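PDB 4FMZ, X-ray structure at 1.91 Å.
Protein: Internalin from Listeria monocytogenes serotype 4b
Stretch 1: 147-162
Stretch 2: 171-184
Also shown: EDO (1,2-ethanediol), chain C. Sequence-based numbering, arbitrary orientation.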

ATOM      1  N   ASP A 147     -13.556 -10.782  -2.235  1.00 31.49           N
ATOM      2  CA  ASP A 147     -13.695 -10.996  -3.670  1.00 31.50           C
ATOM      3  C   ASP A 147     -13.136  -9.813  -4.495  1.00 32.80           C
ATOM      4  O   ASP A 147     -13.791  -8.769  -4.627  1.00 31.15           O
ATOM      5  N   LEU A 148     -11.951 -10.013  -5.098  1.00 27.98           N
ATOM      6  CA  LEU A 148     -11.319  -8.977  -5.923  1.00 27.90           C
ATOM      7  C   LEU A 148     -11.617  -9.122  -7.420  1.00 31.69           C
ATOM      8  O   LEU A 148     -11.045  -8.367  -8.205  1.00 30.71           O
ATOM      9  N   SER A 149     -12.526 -10.041  -7.825  1.00 29.45           N
ATOM     10  CA  SER A 149     -12.804 -10.280  -9.250  1.00 30.28           C
ATOM     11  C   SER A 149     -13.217  -9.001 -10.030  1.00 33.02           C
ATOM     12  O   SER A 149     -12.748  -8.867 -11.163  1.00 30.80           O
ATOM     13  N   PRO A 150     -13.948  -7.998  -9.456  1.00 29.93           N
ATOM     14  CA  PRO A 150     -14.280  -6.795 -10.247  1.00 29.91           C
ATOM     15  C   PRO A 150     -13.075  -5.899 -10.607  1.00 32.10           C
ATOM     16  O   PRO A 150     -13.248  -4.955 -11.368  1.00 31.05           O
ATOM     17  N   LEU A 151     -11.864  -6.194 -10.098  1.00 29.23           N
ATOM     18  CA  LEU A 151     -10.656  -5.426 -10.447  1.00 28.33           C
ATOM     19  C   LEU A 151     -10.023  -5.880 -11.780  1.00 32.15           C
ATOM     20  O   LEU A 151      -9.220  -5.136 -12.344  1.00 30.48           O
ATOM     21  N   SER A 152     -10.356  -7.103 -12.245  1.00 29.88           N
ATOM     22  CA  SER A 152      -9.755  -7.798 -13.390  1.00 30.25           C
ATOM     23  C   SER A 152      -9.613  -6.969 -14.693  1.00 34.50           C
ATOM     24  O   SER A 152      -8.652  -7.217 -15.426  1.00 33.39           O
ATOM     25  N   ASN A 153     -10.506  -5.995 -14.978  1.00 30.81           N
ATOM     26  CA  ASN A 153     -10.398  -5.211 -16.224  1.00 31.28           C
ATOM     27  C   ASN A 153      -9.571  -3.908 -16.080  1.00 33.81           C
ATOM     28  O   ASN A 153      -9.465  -3.149 -17.047  1.00 34.78           O
HETATM   29  N   MSE A 154      -8.925  -3.690 -14.931  1.00 27.77           N
HETATM   30  CA  MSE A 154      -8.122  -2.476 -14.711  1.00 25.68           C
HETATM   31  C   MSE A 154      -6.694  -2.709 -15.193  1.00 31.49           C
HETATM   32  O   MSE A 154      -5.754  -2.669 -14.406  1.00 30.98           O
ATOM     33  N   THR A 155      -6.535  -2.917 -16.503  1.00 30.85           N
ATOM     34  CA  THR A 155      -5.244  -3.275 -17.111  1.00 31.32           C
ATOM     35  C   THR A 155      -4.226  -2.125 -17.107  1.00 35.52           C
ATOM     36  O   THR A 155      -3.044  -2.393 -17.307  1.00 35.28           O
ATOM     37  N   GLY A 156      -4.671  -0.892 -16.843  1.00 33.01           N
ATOM     38  CA  GLY A 156      -3.788   0.268 -16.730  1.00 32.02           C
ATOM     39  C   GLY A 156      -3.394   0.594 -15.296  1.00 33.13           C
ATOM     40  O   GLY A 156      -2.687   1.579 -15.063  1.00 31.65           O
ATOM     41  N   LEU A 157      -3.854  -0.207 -14.315  1.00 27.54           N
ATOM     42  CA  LEU A 157      -3.574   0.027 -12.889  1.00 25.77           C
ATOM     43  C   LEU A 157      -2.086  -0.090 -12.574  1.00 28.52           C
ATOM     44  O   LEU A 157      -1.470  -1.122 -12.860  1.00 26.67           O
ATOM     45  N   ASN A 158      -1.526   0.983 -11.978  1.00 25.27           N
ATOM     46  CA  ASN A 158      -0.107   1.074 -11.609  1.00 25.15           C
ATOM     47  C   ASN A 158       0.122   0.935 -10.108  1.00 28.38           C
ATOM     48  O   ASN A 158       1.219   0.547  -9.697  1.00 27.50           O
ATOM     49  N   TYR A 159      -0.880   1.295  -9.283  1.00 24.41           N
ATOM     50  CA  TYR A 159      -0.760   1.243  -7.821  1.00 23.81           C
ATOM     51  C   TYR A 159      -1.985   0.591  -7.206  1.00 28.08           C
ATOM     52  O   TYR A 159      -3.106   0.981  -7.526  1.00 27.42           O
ATOM     53  N   LEU A 160      -1.773  -0.426  -6.349  1.00 23.19           N
ATOM     54  CA  LEU A 160      -2.866  -1.127  -5.678  1.00 21.84           C
ATOM     55  C   LEU A 160      -2.534  -1.477  -4.229  1.00 24.64           C
ATOM     56  O   LEU A 160      -1.497  -2.085  -3.967  1.00 22.93           O
ATOM     57  N   THR A 161      -3.470  -1.156  -3.309  1.00 21.17           N
ATOM     58  CA  THR A 161      -3.381  -1.511  -1.888  1.00 20.47           C
ATOM     59  C   THR A 161      -4.654  -2.246  -1.471  1.00 24.89           C
ATOM     60  O   THR A 161      -5.747  -1.693  -1.588  1.00 24.65           O
ATOM     61  N   VAL A 162      -4.505  -3.485  -0.992  1.00 20.99           N
ATOM     62  CA  VAL A 162      -5.598  -4.296  -0.440  1.00 21.19           C
ATOM     63  C   VAL A 162      -5.018  -4.886   0.842  1.00 24.00           C
ATOM     64  O   VAL A 162      -4.133  -5.729   0.766  1.00 23.23           O
ATOM     65  N   THR A 171      -5.985 -14.212  -7.750  1.00 26.50           N
ATOM     66  CA  THR A 171      -6.087 -14.488  -9.197  1.00 27.25           C
ATOM     67  C   THR A 171      -6.538 -13.233  -9.994  1.00 31.12           C
ATOM     68  O   THR A 171      -5.893 -12.951 -11.002  1.00 30.29           O
ATOM     69  N   PRO A 172      -7.538 -12.417  -9.558  1.00 28.53           N
ATOM     70  CA  PRO A 172      -7.887 -11.220 -10.357  1.00 28.90           C
ATOM     71  C   PRO A 172      -6.730 -10.228 -10.535  1.00 31.40           C
ATOM     72  O   PRO A 172      -6.705  -9.524 -11.546  1.00 30.39           O
ATOM     73  N   ILE A 173      -5.782 -10.167  -9.563  1.00 27.27           N
ATOM     74  CA  ILE A 173      -4.639  -9.232  -9.596  1.00 25.78           C
ATOM     75  C   ILE A 173      -3.639  -9.650 -10.703  1.00 29.04           C
ATOM     76  O   ILE A 173      -2.899  -8.796 -11.200  1.00 28.15           O
ATOM     77  N   ALA A 174      -3.639 -10.935 -11.111  1.00 26.69           N
ATOM     78  CA  ALA A 174      -2.752 -11.426 -12.176  1.00 26.83           C
ATOM     79  C   ALA A 174      -2.946 -10.643 -13.491  1.00 30.42           C
ATOM     80  O   ALA A 174      -1.986 -10.474 -14.246  1.00 29.17           O
ATOM     81  N   ASN A 175      -4.171 -10.130 -13.735  1.00 28.13           N
ATOM     82  CA  ASN A 175      -4.507  -9.377 -14.950  1.00 29.10           C
ATOM     83  C   ASN A 175      -3.921  -7.972 -14.987  1.00 31.27           C
ATOM     84  O   ASN A 175      -3.870  -7.342 -16.051  1.00 31.40           O
ATOM     85  N   LEU A 176      -3.516  -7.464 -13.833  1.00 27.79           N
ATOM     86  CA  LEU A 176      -3.059  -6.084 -13.700  1.00 26.70           C
ATOM     87  C   LEU A 176      -1.547  -6.008 -13.903  1.00 29.56           C
ATOM     88  O   LEU A 176      -0.813  -5.599 -13.006  1.00 28.17           O
ATOM     89  N   THR A 177      -1.094  -6.314 -15.133  1.00 29.08           N
ATOM     90  CA  THR A 177       0.334  -6.435 -15.465  1.00 29.08           C
ATOM     91  C   THR A 177       1.075  -5.104 -15.563  1.00 31.55           C
ATOM     92  O   THR A 177       2.307  -5.145 -15.639  1.00 30.53           O
ATOM     93  N   ASP A 178       0.373  -3.949 -15.500  1.00 28.79           N
ATOM     94  CA  ASP A 178       1.046  -2.646 -15.469  1.00 28.60           C
ATOM     95  C   ASP A 178       1.408  -2.254 -14.029  1.00 30.53           C
ATOM     96  O   ASP A 178       2.006  -1.189 -13.827  1.00 30.05           O
ATOM     97  N   LEU A 179       1.048  -3.097 -13.032  1.00 25.38           N
ATOM     98  CA  LEU A 179       1.319  -2.794 -11.625  1.00 23.90           C
ATOM     99  C   LEU A 179       2.793  -2.554 -11.393  1.00 27.14           C
ATOM    100  O   LEU A 179       3.639  -3.337 -11.825  1.00 26.83           O
ATOM    101  N   TYR A 180       3.082  -1.421 -10.759  1.00 24.53           N
ATOM    102  CA  TYR A 180       4.427  -0.963 -10.426  1.00 23.79           C
ATOM    103  C   TYR A 180       4.684  -1.173  -8.946  1.00 25.52           C
ATOM    104  O   TYR A 180       5.787  -1.553  -8.555  1.00 23.37           O
ATOM    105  N   SER A 181       3.665  -0.901  -8.126  1.00 22.29           N
ATOM    106  CA  SER A 181       3.725  -1.029  -6.669  1.00 21.07           C
ATOM    107  C   SER A 181       2.436  -1.698  -6.171  1.00 25.58           C
ATOM    108  O   SER A 181       1.334  -1.247  -6.503  1.00 25.00           O
ATOM    109  N   LEU A 182       2.575  -2.771  -5.390  1.00 21.77           N
ATOM    110  CA  LEU A 182       1.435  -3.549  -4.890  1.00 21.40           C
ATOM    111  C   LEU A 182       1.564  -3.865  -3.409  1.00 24.39           C
ATOM    112  O   LEU A 182       2.598  -4.387  -2.990  1.00 24.66           O
ATOM    113  N   SER A 183       0.491  -3.608  -2.631  1.00 18.61           N
ATOM    114  CA  SER A 183       0.448  -3.953  -1.221  1.00 18.01           C
ATOM    115  C   SER A 183      -0.660  -4.954  -0.947  1.00 23.27           C
ATOM    116  O   SER A 183      -1.820  -4.713  -1.292  1.00 22.77           O
ATOM    117  N   LEU A 184      -0.287  -6.086  -0.331  1.00 21.10           N
ATOM    118  CA  LEU A 184      -1.207  -7.152   0.055  1.00 21.25           C
ATOM    119  C   LEU A 184      -0.963  -7.548   1.513  1.00 24.61           C
ATOM    120  O   LEU A 184      -1.157  -8.708   1.892  1.00 24.02           O
TER

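The two stretches are successive turns of an internalin repeat, laid side by side so that strand 159-161 runs parallel to strand 181-183, and together they bury 1051 Å². Side chains alternate across this small sheet: Leu160 and Leu182 project to one face, Tyr159, Thr161, Ser181 and Ser183 to the other.

The leucine face is the apolar interior. Leu160 (chi1 t, chi2 p) fills a hollow lined by its neighbours: its CB lies 3.8 Å from CD2 of Leu179, while its CD2 meets CD1 of Leu182 at 3.8 Å, CG1 of Ile173 at 4.1 Å and CD1 of Leu176 at 4.1 Å. Leu176, the most heavily covered residue, supplies the complementary bump. Its CA-to-CB bond points sideways, but its end reaches across in an m, t rotamer; Leu176 CD1 packs 3.8 Å from CD2 of Leu157, and Leu176 CD2 sits 3.3 Å from both Leu151 O and Met154 O, where the turns of stretch 1 leave a pocket. A forked, purely apolar side chain suits this place, since each branch finds its own surroundings. Met154, a selenomethionine, offers its CB to Leu176 CD2 at 4.2 Å, while its end leads away. At one end of this interior, Leu148 CD1 touches Ile173 CD1 at 3.6 Å; just past the C-terminal ends of the strands, Val162 CB lies 4.0 Å from Leu184 CD2.

Towards the surface, Pro172 points at stretch 1 and lays its compact ring against the backbone, with CB 3.3 Å from Leu148 O and CG 3.5 Å from Ser149 N. Ser149 N already donates to Asp147 OD1 at 3.0 Å, so the ring covers a donor that has its acceptor. Asn175, chi1 m, also points inward and donates from ND2 to Ser152 O at 3.2 Å.

Asp178 OD2 approaches Thr155 O to 3.1 Å, but both are acceptors and no hydrogen bond forms. A water bridges the backbones, accepting from Asp178 N at 2.9 Å and donating to Leu157 O at 2.7 Å and, weakly, to Thr155 O at 2.9 Å. Asn158 points away and spends its amide within its own stretch, ND2 to Gly156 O at 2.8 Å.

On the opposite face, Tyr159 (chi1 m) leans over Ser181, CD2 to CB 3.7 Å, and its OH comes within 4.0 Å of Tyr180 CD2. The small side chains of Thr161, Ser181 and Ser183 leave a shallow hollow occupied by ethanediol, probably from the crystallisation liquor. Ethanediol O2 shares a 2.7 Å hydrogen bond with Ser181 OG and lies at the edge of the Tyr159 ring, while ethanediol C1 rests 3.3 Å from Thr161 OG1.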

ATOM      1  CB  ASP A 147     -15.174 -11.246  -4.015  1.00 34.02           C
ATOM      2  CG  ASP A 147     -15.449 -11.676  -5.442  1.00 39.73           C
ATOM      3  OD1 ASP A 147     -14.499 -11.697  -6.249  1.00 39.07           O
ATOM      4  OD2 ASP A 147     -16.621 -11.974  -5.755  1.00 46.33           O
ATOM      5  CB  LEU A 148      -9.795  -8.976  -5.725  1.00 27.29           C
ATOM      6  CG  LEU A 148      -9.261  -8.582  -4.356  1.00 31.01           C
ATOM      7  CD1 LEU A 148      -7.778  -8.739  -4.328  1.00 30.52           C
ATOM      8  CD2 LEU A 148      -9.654  -7.137  -3.968  1.00 32.95           C
ATOM      9  CB  SER A 149     -13.814 -11.407  -9.463  1.00 35.56           C
ATOM     10  OG  SER A 149     -15.056 -11.171  -8.819  1.00 47.18           O
ATOM     11  CB  PRO A 150     -15.260  -6.044  -9.339  1.00 31.49           C
ATOM     12  CG  PRO A 150     -15.783  -7.076  -8.397  1.00 35.53           C
ATOM     13  CD  PRO A 150     -14.626  -7.960  -8.144  1.00 31.04           C
ATOM     14  CB  LEU A 151      -9.579  -5.563  -9.357  1.00 27.28           C
ATOM     15  CG  LEU A 151      -9.900  -5.118  -7.939  1.00 30.58           C
ATOM     16  CD1 LEU A 151      -8.638  -5.145  -7.066  1.00 30.94           C
ATOM     17  CD2 LEU A 151     -10.522  -3.748  -7.918  1.00 29.55           C
ATOM     18  CB  SER A 152     -10.482  -9.108 -13.673  1.00 33.68           C
ATOM     19  OG  SER A 152     -11.812  -8.931 -14.128  1.00 43.45           O
ATOM     20  CB  ASN A 153     -11.790  -4.886 -16.790  1.00 32.83           C
ATOM     21  CG  ASN A 153     -12.577  -6.121 -17.159  1.00 57.71           C
ATOM     22  OD1 ASN A 153     -12.046  -7.080 -17.733  1.00 50.28           O
ATOM     23  ND2 ASN A 153     -13.857  -6.134 -16.808  1.00 55.89           N
HETATM   24  CB  MSE A 154      -8.144  -2.061 -13.236  1.00 24.61           C
HETATM   25  CG  MSE A 154      -9.499  -1.618 -12.749  1.00 27.35           C
HETATM   26 SE   MSE A 154      -9.397  -1.310 -10.849  0.75 28.53          SE
HETATM   27  CE  MSE A 154     -11.234  -0.741 -10.585  1.00 26.98           C
ATOM     28  CB  THR A 155      -5.448  -3.829 -18.523  1.00 38.71           C
ATOM     29  OG1 THR A 155      -6.247  -2.917 -19.279  1.00 38.92           O
ATOM     30  CG2 THR A 155      -6.097  -5.191 -18.495  1.00 39.86           C
ATOM     31  CB  LEU A 157      -4.385  -0.924 -11.988  1.00 25.35           C
ATOM     32  CG  LEU A 157      -4.465  -0.543 -10.488  1.00 28.73           C
ATOM     33  CD1 LEU A 157      -5.369   0.664 -10.263  1.00 28.80           C
ATOM     34  CD2 LEU A 157      -4.997  -1.681  -9.680  1.00 30.74           C
ATOM     35  CB  ASN A 158       0.483   2.409 -12.075  1.00 26.66           C
ATOM     36  CG  ASN A 158       0.873   2.460 -13.532  1.00 45.08           C
ATOM     37  OD1 ASN A 158       1.979   2.889 -13.883  1.00 36.30           O
ATOM     38  ND2 ASN A 158      -0.037   2.078 -14.420  1.00 34.60           N
ATOM     39  CB  TYR A 159      -0.555   2.655  -7.244  1.00 23.12           C
ATOM     40  CG  TYR A 159       0.695   3.331  -7.760  1.00 25.18           C
ATOM     41  CD1 TYR A 159       0.670   4.089  -8.925  1.00 28.63           C
ATOM     42  CD2 TYR A 159       1.902   3.223  -7.076  1.00 26.05           C
ATOM     43  CE1 TYR A 159       1.827   4.680  -9.428  1.00 31.01           C
ATOM     44  CE2 TYR A 159       3.060   3.835  -7.552  1.00 26.97           C
ATOM     45  CZ  TYR A 159       3.015   4.564  -8.725  1.00 33.65           C
ATOM     46  OH  TYR A 159       4.158   5.157  -9.190  1.00 36.07           O
ATOM     47  CB  LEU A 160      -3.246  -2.410  -6.428  1.00 21.59           C
ATOM     48  CG  LEU A 160      -4.387  -3.269  -5.827  1.00 25.26           C
ATOM     49  CD1 LEU A 160      -5.724  -2.481  -5.748  1.00 24.35           C
ATOM     50  CD2 LEU A 160      -4.550  -4.570  -6.602  1.00 27.85           C
ATOM     51  CB  THR A 161      -3.164  -0.266  -1.013  1.00 22.72           C
ATOM     52  OG1 THR A 161      -1.993   0.417  -1.453  1.00 25.01           O
ATOM     53  CG2 THR A 161      -3.057  -0.603   0.492  1.00 18.32           C
ATOM     54  CB  VAL A 162      -6.190  -5.377  -1.391  1.00 26.31           C
ATOM     55  CG1 VAL A 162      -7.350  -6.113  -0.714  1.00 26.52           C
ATOM     56  CG2 VAL A 162      -6.642  -4.785  -2.728  1.00 26.51           C
ATOM     57  CB  THR A 171      -7.000 -15.707  -9.515  1.00 36.88           C
ATOM     58  OG1 THR A 171      -6.531 -16.849  -8.802  1.00 33.59           O
ATOM     59  CG2 THR A 171      -7.020 -16.060 -10.995  1.00 38.56           C
ATOM     60  CB  PRO A 172      -9.021 -10.575  -9.553  1.00 29.87           C
ATOM     61  CG  PRO A 172      -9.599 -11.699  -8.756  1.00 33.43           C
ATOM     62  CD  PRO A 172      -8.430 -12.543  -8.383  1.00 29.00           C
ATOM     63  CB  ILE A 173      -3.950  -9.101  -8.205  1.00 27.51           C
ATOM     64  CG1 ILE A 173      -4.962  -8.627  -7.136  1.00 26.93           C
ATOM     65  CG2 ILE A 173      -2.736  -8.142  -8.257  1.00 26.90           C
ATOM     66  CD1 ILE A 173      -4.417  -8.682  -5.710  1.00 28.36           C
ATOM     67  CB  ALA A 174      -2.979 -12.909 -12.422  1.00 28.23           C
ATOM     68  CB  ASN A 175      -6.031  -9.255 -15.082  1.00 32.58           C
ATOM     69  CG  ASN A 175      -6.756 -10.509 -15.471  1.00 47.58           C
ATOM     70  OD1 ASN A 175      -6.191 -11.601 -15.555  1.00 31.33           O
ATOM     71  ND2 ASN A 175      -8.036 -10.360 -15.761  1.00 46.62           N
ATOM     72  CB  LEU A 176      -3.508  -5.544 -12.312  1.00 26.09           C
ATOM     73  CG  LEU A 176      -4.933  -5.977 -11.859  1.00 31.63           C
ATOM     74  CD1 LEU A 176      -5.302  -5.392 -10.512  1.00 31.37           C
ATOM     75  CD2 LEU A 176      -6.009  -5.627 -12.914  1.00 35.52           C
ATOM     76  CB  THR A 177       0.540  -7.275 -16.728  1.00 34.53           C
ATOM     77  OG1 THR A 177      -0.034  -6.604 -17.851  1.00 35.15           O
ATOM     78  CG2 THR A 177      -0.026  -8.674 -16.579  1.00 36.99           C
ATOM     79  CB  ASP A 178       0.195  -1.544 -16.108  1.00 31.22           C
ATOM     80  CG  ASP A 178       0.346  -1.430 -17.612  1.00 50.35           C
ATOM     81  OD1 ASP A 178       1.405  -1.847 -18.142  1.00 52.54           O
ATOM     82  OD2 ASP A 178      -0.569  -0.874 -18.254  1.00 59.31           O
ATOM     83  CB  LEU A 179       0.802  -3.873 -10.667  1.00 23.36           C
ATOM     84  CG  LEU A 179      -0.684  -3.797 -10.279  1.00 27.95           C
ATOM     85  CD1 LEU A 179      -1.061  -5.014  -9.449  1.00 27.92           C
ATOM     86  CD2 LEU A 179      -1.003  -2.532  -9.485  1.00 29.34           C
ATOM     87  CB  TYR A 180       4.568   0.529 -10.774  1.00 25.04           C
ATOM     88  CG  TYR A 180       5.961   1.066 -10.584  1.00 27.00           C
ATOM     89  CD1 TYR A 180       6.937   0.887 -11.563  1.00 29.36           C
ATOM     90  CD2 TYR A 180       6.314   1.737  -9.420  1.00 27.95           C
ATOM     91  CE1 TYR A 180       8.231   1.363 -11.386  1.00 30.63           C
ATOM     92  CE2 TYR A 180       7.608   2.214  -9.230  1.00 29.06           C
ATOM     93  CZ  TYR A 180       8.562   2.028 -10.219  1.00 36.71           C
ATOM     94  OH  TYR A 180       9.831   2.523 -10.064  1.00 37.57           O
ATOM     95  CB  SER A 181       3.934   0.340  -6.035  1.00 21.67           C
ATOM     96  OG  SER A 181       3.915   0.248  -4.618  1.00 25.62           O
ATOM     97  CB  LEU A 182       1.318  -4.873  -5.696  1.00 21.29           C
ATOM     98  CG  LEU A 182       0.371  -5.977  -5.175  1.00 24.99           C
ATOM     99  CD1 LEU A 182      -1.110  -5.564  -5.277  1.00 23.78           C
ATOM    100  CD2 LEU A 182       0.589  -7.286  -5.940  1.00 25.20           C
ATOM    101  CB  SER A 183       0.273  -2.723  -0.331  1.00 19.29           C
ATOM    102  OG  SER A 183       0.331  -3.128   1.030  1.00 21.86           O
ATOM    103  CB  LEU A 184      -1.068  -8.357  -0.885  1.00 21.51           C
ATOM    104  CG  LEU A 184      -1.573  -8.139  -2.336  1.00 25.87           C
ATOM    105  CD1 LEU A 184      -1.378  -9.386  -3.157  1.00 25.96           C
ATOM    106  CD2 LEU A 184      -3.055  -7.714  -2.380  1.00 26.27           C
TER
HETATM  107  C1  EDO C 401       1.034  -0.052  -2.804  1.00 28.27           C
HETATM  108  O1  EDO C 401       1.832   0.203  -1.655  1.00 32.29           O
HETATM  109  C2  EDO C 401       0.666   1.291  -3.453  1.00 24.54           C
HETATM  110  O2  EDO C 401       1.866   1.896  -3.895  1.00 22.22           O
HETATM  111  O   HOH W   1      -2.263  -3.051 -14.593  1.00 33.35           O